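Local atomic coordinates of flap endonuclease 1 (Methanocaldococcus jannaschii, PDB entry 1A76), a protein that cleaves 5'-flap DNA as a structure-specific, magnesium-dependent endonuclease and 5'-3' exonuclease in DNA replication and repair. Residues Asp27-Leu32 with Ser125-Lys130; Thr37-Arg40 with Pro46-Asn49; Thr55-Gly60 with Pro129-Asn134; Tyr63-Leu68 with Tyr137-Met142; Glu148-Ser151 with Ala155-Ser158. One frame throughout, in Å; residues are numbered along the deposited sequence.

Contacts 1, 3 and 4 join three helices of one layer: contact 1 sets helix 28-38 against the start of helix 129-142, while contacts 3 and 4 follow helix 56-70 along that same helix. Contacts 1 and 3 share Pro129 and Lys130, with centres 7 Å apart, and Val132 CG2 lies 3.4 Å from Leu127 CD2. Contact 2 closes the turn between helices 28-38 and 56-70 and touches contact 3 through Ser56 and Thr55. Contact 5 stands apart, its centre about 15 Å from that of contact 1, yet both adjoin the metal site: bound manganese lies about 5 Å from the Met29 side chain and about 9 Å from that of Ala149.

Contact 1 (Asp27-Leu32 with Ser125-Lys130); sequences DGMNAL and SYLTPK
The backbones of Leu32 and Leu127 stand 7.5 Å apart between their CA atoms, where the first turn of helix 28-38 faces the loop leading into helix 129-142. Leu127, at the centre of an inverse gamma turn, projects toward the helix and rests its branched end on the base of Leu32. Its CD1 methyl lies 3.8 Å from Leu32 CB, and Leu127 CD2 comes to 4.1 Å of the same carbon. That CD1 also meets the sulfur of Met29, with Leu127 CD1 and Met29 SD 4.0 Å apart. The methionine reaches this place by folding: CG is anti to the carbonyl carbon (chi1 -64°), and the bend at chi2 brings the sulfur to the leucine, while the chi3 bend sets only the direction of CE. Nothing polar bridges the two segments.

In this PIN-type nuclease fold the end of strand 23-27 runs directly into the helix, with Asp27 as N-cap. Asn30 N donates to Asp27 OD1 over 3.1 Å, nearly straight at 162° but from above the carboxylate plane, a bond that helps fix the rotation of a predicted ligand of magnesium 1. Met29 packs on Asp80, another predicted ligand, so the apolar cluster backs the metal site. On the loop side an ST turn shapes the chain ahead of the helix: Leu127 N donates to Ser125 OG over 3.2 Å. Thr128, the N-cap of helix 129-142, bonds through OG1 to Met131 N, while Tyr33, Leu36 and Val132 add further apolar contacts to Leu127.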
# COMPACT_ATOMS: atom_id res chain seq x y z
N ASP A 27 -0.68 -0.33 4.40
CA ASP A 27 -0.33 -0.75 3.05
C ASP A 27 1.13 -0.30 2.88
O ASP A 27 1.40 0.87 2.58
CB ASP A 27 -1.22 -0.07 2.02
CG ASP A 27 -0.87 -0.48 0.60
OD1 ASP A 27 0.31 -0.79 0.33
OD2 ASP A 27 -1.78 -0.49 -0.25
N GLY A 28 2.04 -1.25 3.09
CA GLY A 28 3.47 -0.99 3.02
C GLY A 28 4.03 -0.30 1.80
O GLY A 28 4.70 0.71 1.92
N MET A 29 3.77 -0.85 0.62
CA MET A 29 4.31 -0.24 -0.60
C MET A 29 3.70 1.12 -0.83
O MET A 29 4.39 2.03 -1.28
CB MET A 29 4.06 -1.15 -1.80
CG MET A 29 4.81 -2.46 -1.69
SD MET A 29 6.59 -2.23 -1.75
CE MET A 29 6.98 -2.36 -0.04
N ASN A 30 2.43 1.28 -0.51
CA ASN A 30 1.81 2.58 -0.70
C ASN A 30 2.51 3.59 0.19
O ASN A 30 2.76 4.73 -0.22
CB ASN A 30 0.32 2.55 -0.34
CG ASN A 30 -0.38 3.83 -0.76
OD1 ASN A 30 -0.54 4.74 0.04
ND2 ASN A 30 -0.76 3.92 -2.03
N ALA A 31 2.80 3.18 1.42
CA ALA A 31 3.46 4.02 2.40
C ALA A 31 4.87 4.41 1.95
O ALA A 31 5.27 5.57 2.03
CB ALA A 31 3.52 3.30 3.76
N LEU A 32 5.62 3.42 1.48
CA LEU A 32 6.98 3.64 1.01
C LEU A 32 7.08 4.63 -0.14
O LEU A 32 7.95 5.49 -0.14
CB LEU A 32 7.61 2.31 0.59
CG LEU A 32 8.46 1.65 1.68
CD1 LEU A 32 8.12 2.18 3.07
CD2 LEU A 32 8.26 0.16 1.63
N SER A 125 11.55 1.85 -10.03
CA SER A 125 11.67 3.19 -9.42
C SER A 125 12.76 3.27 -8.34
O SER A 125 13.57 2.35 -8.19
CB SER A 125 10.34 3.62 -8.80
OG SER A 125 9.99 2.75 -7.74
N TYR A 126 12.76 4.36 -7.59
CA TYR A 126 13.72 4.53 -6.50
C TYR A 126 13.42 3.47 -5.43
O TYR A 126 14.29 3.12 -4.62
CB TYR A 126 13.60 5.91 -5.89
CG TYR A 126 14.43 7.00 -6.55
CD1 TYR A 126 15.59 6.69 -7.26
CD2 TYR A 126 14.06 8.34 -6.43
CE1 TYR A 126 16.37 7.70 -7.83
CE2 TYR A 126 14.83 9.35 -7.00
CZ TYR A 126 15.98 9.02 -7.70
OH TYR A 126 16.75 10.02 -8.27
N LEU A 127 12.18 2.99 -5.41
CA LEU A 127 11.77 1.96 -4.45
C LEU A 127 12.23 0.62 -5.00
O LEU A 127 11.49 -0.04 -5.72
CB LEU A 127 10.25 1.95 -4.27
CG LEU A 127 9.66 1.81 -2.86
CD1 LEU A 127 8.30 1.14 -2.95
CD2 LEU A 127 10.58 1.01 -1.96
N THR A 128 13.46 0.24 -4.65
CA THR A 128 14.04 -1.01 -5.12
C THR A 128 13.78 -2.16 -4.16
O THR A 128 13.49 -1.95 -3.00
CB THR A 128 15.56 -0.90 -5.26
OG1 THR A 128 16.13 -0.55 -3.99
CG2 THR A 128 15.94 0.15 -6.28
N PRO A 129 13.89 -3.40 -4.66
CA PRO A 129 13.67 -4.57 -3.79
C PRO A 129 14.58 -4.53 -2.57
O PRO A 129 14.17 -4.87 -1.46
CB PRO A 129 13.97 -5.75 -4.70
CG PRO A 129 13.65 -5.22 -6.08
CD PRO A 129 14.14 -3.80 -6.05
N LYS A 130 15.83 -4.10 -2.77
CA LYS A 130 16.79 -4.01 -1.68
C LYS A 130 16.35 -2.98 -0.63
O LYS A 130 16.52 -3.20 0.57
CB LYS A 130 18.17 -3.61 -2.21
CG LYS A 130 19.14 -3.13 -1.13
CD LYS A 130 19.35 -4.22 -0.07
CE LYS A 130 20.48 -3.87 0.90
NZ LYS A 130 21.13 -5.09 1.44

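Contact 2 (Thr37-Arg40 with Pro46-Asn49); sequences TSIR and PLRN
Arg40 and Pro46 make the tight end of this contact, their CA atoms only 4.4 Å apart. The arginine chain runs extended from CG to NE obliquely across the proline: Arg40 CG lies 3.5 Å from Pro46 CA, and Arg40 NH1 is 3.2 Å from Pro46 CD. Pro46 CB sits over one face of the guanidinium, while Thr37 CA meets its edge in plane. NH1 bonds to Gly44 O of the intervening loop, and NE weakly to Leu36 O in the last turn of helix 28-38. Replacing Arg40 with a leucine removes the guanidinium and would probably leave Gly44 O without this donor and uncover part of the Pro46 ring.

Ile39 and Leu47 meet more loosely. A single methyl pair, Ile39 CG2 and Leu47 CD2, touches at 4.1 Å, and of the four touching residues only Pro46 is buried, with Arg40 at the margin. Leu47 CD1 reaches instead to the backbone, 4.0 Å from Arg40 C. The two segments thus close the turn after helix 28-38. Helix 56-70 completes the join: Ser56 OG bonds to both Ile39 O and Leu47 N, and Asn59 packs against the side chains of Ile39 and Leu47.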
# COMPACT_ATOMS: atom_id res chain seq x y z
N THR A 37 8.10 10.31 -2.11
CA THR A 37 7.71 11.54 -2.78
C THR A 37 7.51 12.74 -1.86
O THR A 37 7.66 13.87 -2.32
CB THR A 37 6.44 11.35 -3.71
OG1 THR A 37 5.36 12.18 -3.25
CG2 THR A 37 5.99 9.91 -3.78
N SER A 38 7.21 12.52 -0.58
CA SER A 38 6.99 13.64 0.35
C SER A 38 8.10 13.93 1.36
O SER A 38 8.17 15.04 1.91
CB SER A 38 5.65 13.48 1.09
OG SER A 38 5.59 12.26 1.81
N ILE A 39 8.96 12.95 1.62
CA ILE A 39 10.07 13.15 2.56
C ILE A 39 11.31 13.47 1.75
O ILE A 39 12.05 12.58 1.33
CB ILE A 39 10.32 11.88 3.42
CG1 ILE A 39 9.07 11.54 4.24
CG2 ILE A 39 11.49 12.12 4.36
CD1 ILE A 39 9.23 10.34 5.16
N ARG A 40 11.55 14.76 1.53
CA ARG A 40 12.69 15.18 0.74
C ARG A 40 13.39 16.41 1.32
O ARG A 40 12.95 16.98 2.32
CB ARG A 40 12.23 15.46 -0.69
CG ARG A 40 12.03 14.21 -1.52
CD ARG A 40 10.97 14.39 -2.58
NE ARG A 40 10.78 13.17 -3.36
CZ ARG A 40 11.57 12.80 -4.37
NH1 ARG A 40 12.59 13.57 -4.72
NH2 ARG A 40 11.33 11.67 -5.03
N PRO A 46 15.46 13.85 -2.93
CA PRO A 46 15.24 12.80 -1.92
C PRO A 46 16.27 12.84 -0.80
O PRO A 46 17.37 13.37 -0.98
CB PRO A 46 15.33 11.50 -2.72
CG PRO A 46 16.07 11.85 -3.96
CD PRO A 46 15.72 13.28 -4.26
N LEU A 47 15.90 12.31 0.35
CA LEU A 47 16.83 12.25 1.48
C LEU A 47 17.88 11.18 1.14
O LEU A 47 17.53 10.11 0.66
CB LEU A 47 16.09 11.82 2.75
CG LEU A 47 16.25 12.71 3.98
CD1 LEU A 47 15.69 14.09 3.67
CD2 LEU A 47 15.50 12.09 5.17
N ARG A 48 19.15 11.48 1.38
CA ARG A 48 20.20 10.50 1.10
C ARG A 48 21.29 10.51 2.17
O ARG A 48 21.49 11.52 2.84
CB ARG A 48 20.86 10.77 -0.26
CG ARG A 48 19.93 11.24 -1.38
CD ARG A 48 20.77 11.47 -2.65
NE ARG A 48 19.96 11.63 -3.86
CZ ARG A 48 19.79 10.67 -4.77
NH1 ARG A 48 20.35 9.48 -4.60
NH2 ARG A 48 19.04 10.91 -5.84
N ASN A 49 21.98 9.39 2.32
CA ASN A 49 23.07 9.32 3.27
C ASN A 49 24.35 9.79 2.56
O ASN A 49 24.33 10.19 1.38
CB ASN A 49 23.24 7.89 3.82
CG ASN A 49 23.46 6.84 2.73
OD1 ASN A 49 23.15 5.66 2.93
ND2 ASN A 49 23.99 7.25 1.58

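Contact 3 (Thr55-Gly60 with Pro129-Asn134); sequences TSAYNG and PKMVEN
Ala57 and Tyr58 carry helix 56-60 onto Met131 and Asn134 of helix 129-134. The two short axes run nearly alongside, 10.1 Å apart at closest approach, with a signed crossing angle of -21°. Just ahead of the contact, Thr55 O begins the helical bonding by accepting from Asn59 N. Ala57 comes first across the interface, its methyl pointing at the other helix, with CB 4.0 Å from Met131 SD. Met131 starts with CG anti to its own nitrogen (chi1 -175°) and stays extended until chi3, a course that carries the sulfur to the alanine and leaves the methylenes beside Tyr58.

Tyr58 lays the OH end of its ring between Met131 and Asn134 of the second helix. Its CE1 lies 3.7 Å from Met131 CG, and Met131 O meets the ring edge in plane. Asn134 CB approaches the same ring obliquely, 3.6 Å from Tyr58 CE1, with the amide plane turned 66° from the ring. Tyr58 OH and Asn134 OD1 come to 3.1 Å. With a valine at Tyr58 the ring and hydroxyl are gone, which is likely to open a gap beside Met131 and deprive Asn134 of its neighbour. Phe289 meets the tyrosine ring edge-to-face, and Cys135 and Leu138 extend the packing along helix 129-142. Near-parallel helices in one layer against a central sheet are characteristic of the PIN-type nuclease core, and here the pair joins the N-domain to the I-domain.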
# COMPACT_ATOMS: atom_id res chain seq x y z
N THR A 55 17.51 7.52 1.58
CA THR A 55 17.06 7.11 2.92
C THR A 55 15.64 7.58 3.26
O THR A 55 15.15 7.38 4.36
CB THR A 55 18.03 7.65 3.99
OG1 THR A 55 18.09 9.07 3.90
CG2 THR A 55 19.42 7.09 3.76
N SER A 56 15.01 8.23 2.29
CA SER A 56 13.64 8.73 2.44
C SER A 56 12.68 7.73 3.08
O SER A 56 11.93 8.08 4.01
CB SER A 56 13.12 9.14 1.05
OG SER A 56 13.33 10.52 0.83
N ALA A 57 12.69 6.49 2.60
CA ALA A 57 11.80 5.44 3.11
C ALA A 57 12.10 5.02 4.56
O ALA A 57 11.19 4.80 5.35
CB ALA A 57 11.87 4.22 2.22
N TYR A 58 13.38 4.89 4.89
CA TYR A 58 13.77 4.49 6.23
C TYR A 58 13.31 5.56 7.25
O TYR A 58 12.88 5.23 8.37
CB TYR A 58 15.30 4.30 6.30
CG TYR A 58 15.90 3.48 5.15
CD1 TYR A 58 15.15 2.48 4.53
CD2 TYR A 58 17.19 3.72 4.69
CE1 TYR A 58 15.68 1.74 3.48
CE2 TYR A 58 17.73 2.98 3.64
CZ TYR A 58 16.96 1.99 3.03
OH TYR A 58 17.46 1.29 1.97
N ASN A 59 13.40 6.83 6.85
CA ASN A 59 12.99 7.95 7.70
C ASN A 59 11.49 7.87 8.02
O ASN A 59 11.08 8.02 9.17
CB ASN A 59 13.33 9.29 6.99
CG ASN A 59 12.92 10.52 7.79
OD1 ASN A 59 11.74 10.79 7.97
ND2 ASN A 59 13.91 11.27 8.27
N GLY A 60 10.66 7.62 7.02
CA GLY A 60 9.23 7.53 7.26
C GLY A 60 8.86 6.30 8.07
O GLY A 60 8.02 6.37 8.96
N PRO A 129 13.89 -3.40 -4.66
CA PRO A 129 13.67 -4.57 -3.79
C PRO A 129 14.58 -4.53 -2.57
O PRO A 129 14.17 -4.87 -1.46
CB PRO A 129 13.97 -5.75 -4.70
CG PRO A 129 13.65 -5.22 -6.08
CD PRO A 129 14.14 -3.80 -6.05
N LYS A 130 15.83 -4.10 -2.77
CA LYS A 130 16.79 -4.01 -1.68
C LYS A 130 16.35 -2.98 -0.63
O LYS A 130 16.52 -3.20 0.57
CB LYS A 130 18.17 -3.61 -2.21
CG LYS A 130 19.14 -3.13 -1.13
CD LYS A 130 19.35 -4.22 -0.07
CE LYS A 130 20.48 -3.87 0.90
NZ LYS A 130 21.13 -5.09 1.44
N MET A 131 15.82 -1.86 -1.10
CA MET A 131 15.35 -0.81 -0.20
C MET A 131 14.15 -1.31 0.58
O MET A 131 14.00 -1.04 1.77
CB MET A 131 14.96 0.44 -0.98
CG MET A 131 14.57 1.61 -0.09
SD MET A 131 14.00 3.06 -0.98
CE MET A 131 15.52 3.61 -1.80
N VAL A 132 13.29 -2.06 -0.11
CA VAL A 132 12.10 -2.65 0.49
C VAL A 132 12.55 -3.68 1.54
O VAL A 132 11.98 -3.77 2.62
CB VAL A 132 11.23 -3.39 -0.56
CG1 VAL A 132 10.07 -4.11 0.12
CG2 VAL A 132 10.71 -2.40 -1.60
N GLU A 133 13.57 -4.46 1.20
CA GLU A 133 14.06 -5.46 2.15
C GLU A 133 14.66 -4.76 3.38
O GLU A 133 14.49 -5.22 4.50
CB GLU A 133 15.10 -6.36 1.47
CG GLU A 133 14.54 -7.52 0.60
CD GLU A 133 13.08 -7.35 0.15
OE1 GLU A 133 12.16 -7.72 0.91
OE2 GLU A 133 12.85 -6.86 -0.98
N ASN A 134 15.35 -3.64 3.15
CA ASN A 134 15.96 -2.83 4.22
C ASN A 134 14.89 -2.26 5.16
O ASN A 134 15.11 -2.11 6.37
CB ASN A 134 16.77 -1.68 3.62
CG ASN A 134 18.18 -2.10 3.21
OD1 ASN A 134 18.90 -1.34 2.55
ND2 ASN A 134 18.58 -3.30 3.60

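Contact 4 (Tyr63-Leu68 with Tyr137-Met142)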
# COMPACT_ATOMS: atom_id res chain seq x y z
N TYR A 63 10.24 7.12 12.00
CA TYR A 63 9.51 8.22 12.62
C TYR A 63 7.99 8.16 12.52
O TYR A 63 7.30 8.49 13.49
CB TYR A 63 10.00 9.57 12.07
CG TYR A 63 11.43 9.86 12.48
CD1 TYR A 63 11.75 10.12 13.81
CD2 TYR A 63 12.47 9.81 11.55
CE1 TYR A 63 13.07 10.31 14.21
CE2 TYR A 63 13.79 10.00 11.94
CZ TYR A 63 14.08 10.24 13.27
OH TYR A 63 15.38 10.39 13.68
N LYS A 64 7.48 7.75 11.36
CA LYS A 64 6.04 7.66 11.17
C LYS A 64 5.46 6.58 12.07
O LYS A 64 4.43 6.78 12.70
CB LYS A 64 5.68 7.35 9.72
CG LYS A 64 4.48 8.11 9.18
CD LYS A 64 4.73 9.62 9.23
CE LYS A 64 3.56 10.35 9.87
NZ LYS A 64 3.28 11.66 9.23
N THR A 65 6.13 5.43 12.13
CA THR A 65 5.66 4.33 12.97
C THR A 65 5.65 4.72 14.46
O THR A 65 4.70 4.39 15.18
CB THR A 65 6.52 3.06 12.77
OG1 THR A 65 6.43 2.61 11.41
CG2 THR A 65 6.04 1.94 13.69
N ILE A 66 6.69 5.42 14.92
CA ILE A 66 6.75 5.84 16.32
C ILE A 66 5.66 6.88 16.59
O ILE A 66 5.01 6.86 17.64
CB ILE A 66 8.15 6.43 16.69
CG1 ILE A 66 9.20 5.32 16.69
CG2 ILE A 66 8.11 7.05 18.09
CD1 ILE A 66 10.64 5.81 16.89
N HIS A 67 5.46 7.78 15.63
CA HIS A 67 4.45 8.84 15.74
C HIS A 67 3.08 8.20 16.01
O HIS A 67 2.31 8.67 16.85
CB HIS A 67 4.46 9.65 14.43
CG HIS A 67 3.30 10.58 14.26
ND1 HIS A 67 3.09 11.67 15.08
CD2 HIS A 67 2.31 10.61 13.34
CE1 HIS A 67 2.02 12.33 14.67
NE2 HIS A 67 1.53 11.70 13.61
N LEU A 68 2.80 7.12 15.29
CA LEU A 68 1.55 6.37 15.42
C LEU A 68 1.44 5.71 16.81
O LEU A 68 0.40 5.79 17.47
CB LEU A 68 1.48 5.29 14.33
CG LEU A 68 0.52 5.43 13.14
CD1 LEU A 68 0.34 6.87 12.74
CD2 LEU A 68 1.05 4.60 11.98
N TYR A 137 13.76 -5.02 7.42
CA TYR A 137 14.80 -5.26 8.42
C TYR A 137 14.68 -4.23 9.53
O TYR A 137 14.76 -4.55 10.71
CB TYR A 137 16.19 -5.17 7.78
CG TYR A 137 17.35 -5.19 8.77
CD1 TYR A 137 17.52 -6.27 9.65
CD2 TYR A 137 18.29 -4.15 8.81
CE1 TYR A 137 18.60 -6.31 10.54
CE2 TYR A 137 19.39 -4.19 9.70
CZ TYR A 137 19.53 -5.28 10.56
OH TYR A 137 20.59 -5.34 11.43
N LEU A 138 14.49 -2.97 9.13
CA LEU A 138 14.36 -1.89 10.09
C LEU A 138 13.16 -2.13 11.01
O LEU A 138 13.22 -1.90 12.22
CB LEU A 138 14.21 -0.55 9.36
CG LEU A 138 13.90 0.70 10.20
CD1 LEU A 138 15.02 0.92 11.22
CD2 LEU A 138 13.74 1.92 9.29
N LEU A 139 12.06 -2.61 10.43
CA LEU A 139 10.86 -2.87 11.22
C LEU A 139 11.14 -3.98 12.23
O LEU A 139 10.67 -3.92 13.36
CB LEU A 139 9.71 -3.26 10.31
CG LEU A 139 9.07 -2.10 9.53
CD1 LEU A 139 8.10 -2.68 8.51
CD2 LEU A 139 8.35 -1.15 10.49
N SER A 140 11.90 -4.98 11.80
CA SER A 140 12.24 -6.09 12.69
C SER A 140 13.07 -5.56 13.86
O SER A 140 12.88 -5.96 15.01
CB SER A 140 13.04 -7.14 11.93
OG SER A 140 14.39 -6.73 11.84
N LEU A 141 14.00 -4.68 13.55
CA LEU A 141 14.85 -4.09 14.58
C LEU A 141 13.98 -3.28 15.52
O LEU A 141 14.22 -3.22 16.72
CB LEU A 141 15.92 -3.19 13.94
CG LEU A 141 17.03 -3.94 13.21
CD1 LEU A 141 17.99 -2.93 12.61
CD2 LEU A 141 17.74 -4.89 14.18
N MET A 142 12.94 -2.66 14.96
CA MET A 142 12.04 -1.84 15.75
C MET A 142 11.02 -2.65 16.55
O MET A 142 10.30 -2.09 17.37
CB MET A 142 11.30 -0.85 14.84
CG MET A 142 12.19 0.21 14.22
SD MET A 142 11.23 1.17 13.04
CE MET A 142 10.01 1.92 14.10
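Met142 curls its methyl onto Thr65 through two torsions: CG lies anti to the carbonyl carbon (chi1 -67°), and after a straight step the chain bends at chi3 (63°), which swings CE toward helix 63-68. There Met142 CE lies 3.9 Å from Thr65 CB and 4.0 Å from Thr65 CG2. The threonine sets CG2 anti to its backbone nitrogen and keeps OG1 close beside that nitrogen; OG1 donates to Val61 O one turn earlier in the helix and has a weak bond with Trp77 NE1 of strand 74-79. The buried hydroxyl is therefore satisfied chiefly by a carbonyl of its own helix, while the carbon side of Thr65 takes the methionine.

Helices 56-70 and 129-142 have spread in this region of the α/β nuclease core: the short axes here approach to 11.9 Å and diverge by 37°, and Thr65 and Leu139 have their CA atoms 9.1 Å apart. Large side chains span this distance. Leu139 CD2 comes to 4.3 Å of Thr65 OG1, a loose methyl-to-hydroxyl approach, and Ile66 CG1 is a more distant neighbour of Met142 CE at 4.4 Å. Phe62 of the same helix 56-70 packs on Met142, together with Ile286 and Leu308 of helices 283-292 and 298-315, and His304 packs on Ile66.

Contact 5 (Glu148-Ser151 with Ala155-Ser158); sequences EAPS and AQAS
Apolar contact joins Ala149 to Gln156, whose CA atoms are 5.7 Å apart. Both CB atoms point at the opposite segment, and Ala149 CB lies unusually close to Gln156 CB at 3.3 Å, so the packing is tight and the exact distance is doubtful. The aliphatic stem of the glutamine continues alongside, with Gln156 CG 3.9 Å from Ala149 CB. Val78 of strand 74-79 packs against both Gln156 and Ala157.

A van der Waals contact between carbon and oxygen sets the proline ring against the glutamine amide: Pro150 CD is 3.6 Å from Gln156 OE1, and the two side chains cross at about a right angle. The glutamine sets CG anti to its backbone nitrogen (chi1 173°) and then bends at chi2 (68°), which brings the amide round beside the proline ring.

This is the strand-loop-helix corner in which strand 146-148 ends and helix 153-162 begins. Glu152, in the loop, and Glu154, in the first turn of the helix, are experimentally established ligands of magnesium 1. The side chain of Ala149 lies about 6 Å from that of Glu152 and about 6 Å from that of Asp80, a predicted ligand of the same ion. The loop lies folded back on the helix, with Ala149 and Pro150 against Gln156.

Polar partners come from beyond the two segments. Gln156 NE2 bonds to Thr271 O, a tie that helps fix the rotation of the amide, and OE1 is also hydrogen-bonded. Ala149 is joined by backbone hydrogen bonding to Phe79 in strand 74-79.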
# COMPACT_ATOMS: atom_id res chain seq x y z
N GLU A 148 4.14 -10.48 4.77
CA GLU A 148 4.51 -10.49 3.37
C GLU A 148 3.31 -11.20 2.75
O GLU A 148 3.16 -12.42 2.87
CB GLU A 148 5.82 -11.24 3.18
CG GLU A 148 6.89 -10.76 4.16
CD GLU A 148 8.23 -11.43 3.99
OE1 GLU A 148 9.06 -10.91 3.21
OE2 GLU A 148 8.47 -12.48 4.64
N ALA A 149 2.43 -10.43 2.14
CA ALA A 149 1.23 -10.98 1.52
C ALA A 149 1.57 -11.94 0.38
O ALA A 149 2.63 -11.85 -0.22
CB ALA A 149 0.35 -9.85 0.99
N PRO A 150 0.66 -12.89 0.09
CA PRO A 150 0.86 -13.86 -0.99
C PRO A 150 1.02 -13.10 -2.31
O PRO A 150 1.76 -13.51 -3.19
CB PRO A 150 -0.41 -14.70 -0.98
CG PRO A 150 -1.03 -14.48 0.36
CD PRO A 150 -0.62 -13.11 0.81
N SER A 151 0.31 -11.98 -2.43
CA SER A 151 0.39 -11.15 -3.63
C SER A 151 0.22 -9.67 -3.30
O SER A 151 1.13 -9.04 -2.75
CB SER A 151 -0.67 -11.59 -4.64
OG SER A 151 -1.40 -12.70 -4.14
N ALA A 155 -4.67 -6.15 -0.65
CA ALA A 155 -5.67 -7.22 -0.50
C ALA A 155 -5.49 -7.91 0.82
O ALA A 155 -6.47 -8.24 1.48
CB ALA A 155 -5.54 -8.23 -1.62
N GLN A 156 -4.25 -8.15 1.22
CA GLN A 156 -3.97 -8.80 2.49
C GLN A 156 -4.42 -7.92 3.64
O GLN A 156 -5.01 -8.39 4.61
CB GLN A 156 -2.47 -9.10 2.63
CG GLN A 156 -2.07 -9.63 4.00
CD GLN A 156 -2.63 -11.02 4.29
OE1 GLN A 156 -2.84 -11.82 3.37
NE2 GLN A 156 -2.85 -11.31 5.56
N ALA A 157 -4.15 -6.62 3.53
CA ALA A 157 -4.53 -5.67 4.58
C ALA A 157 -6.04 -5.59 4.71
O ALA A 157 -6.59 -5.50 5.82
CB ALA A 157 -3.95 -4.29 4.27
N SER A 158 -6.73 -5.61 3.57
CA SER A 158 -8.18 -5.54 3.59
C SER A 158 -8.75 -6.76 4.31
O SER A 158 -9.65 -6.63 5.15
CB SER A 158 -8.74 -5.45 2.16
OG SER A 158 -8.18 -4.34 1.48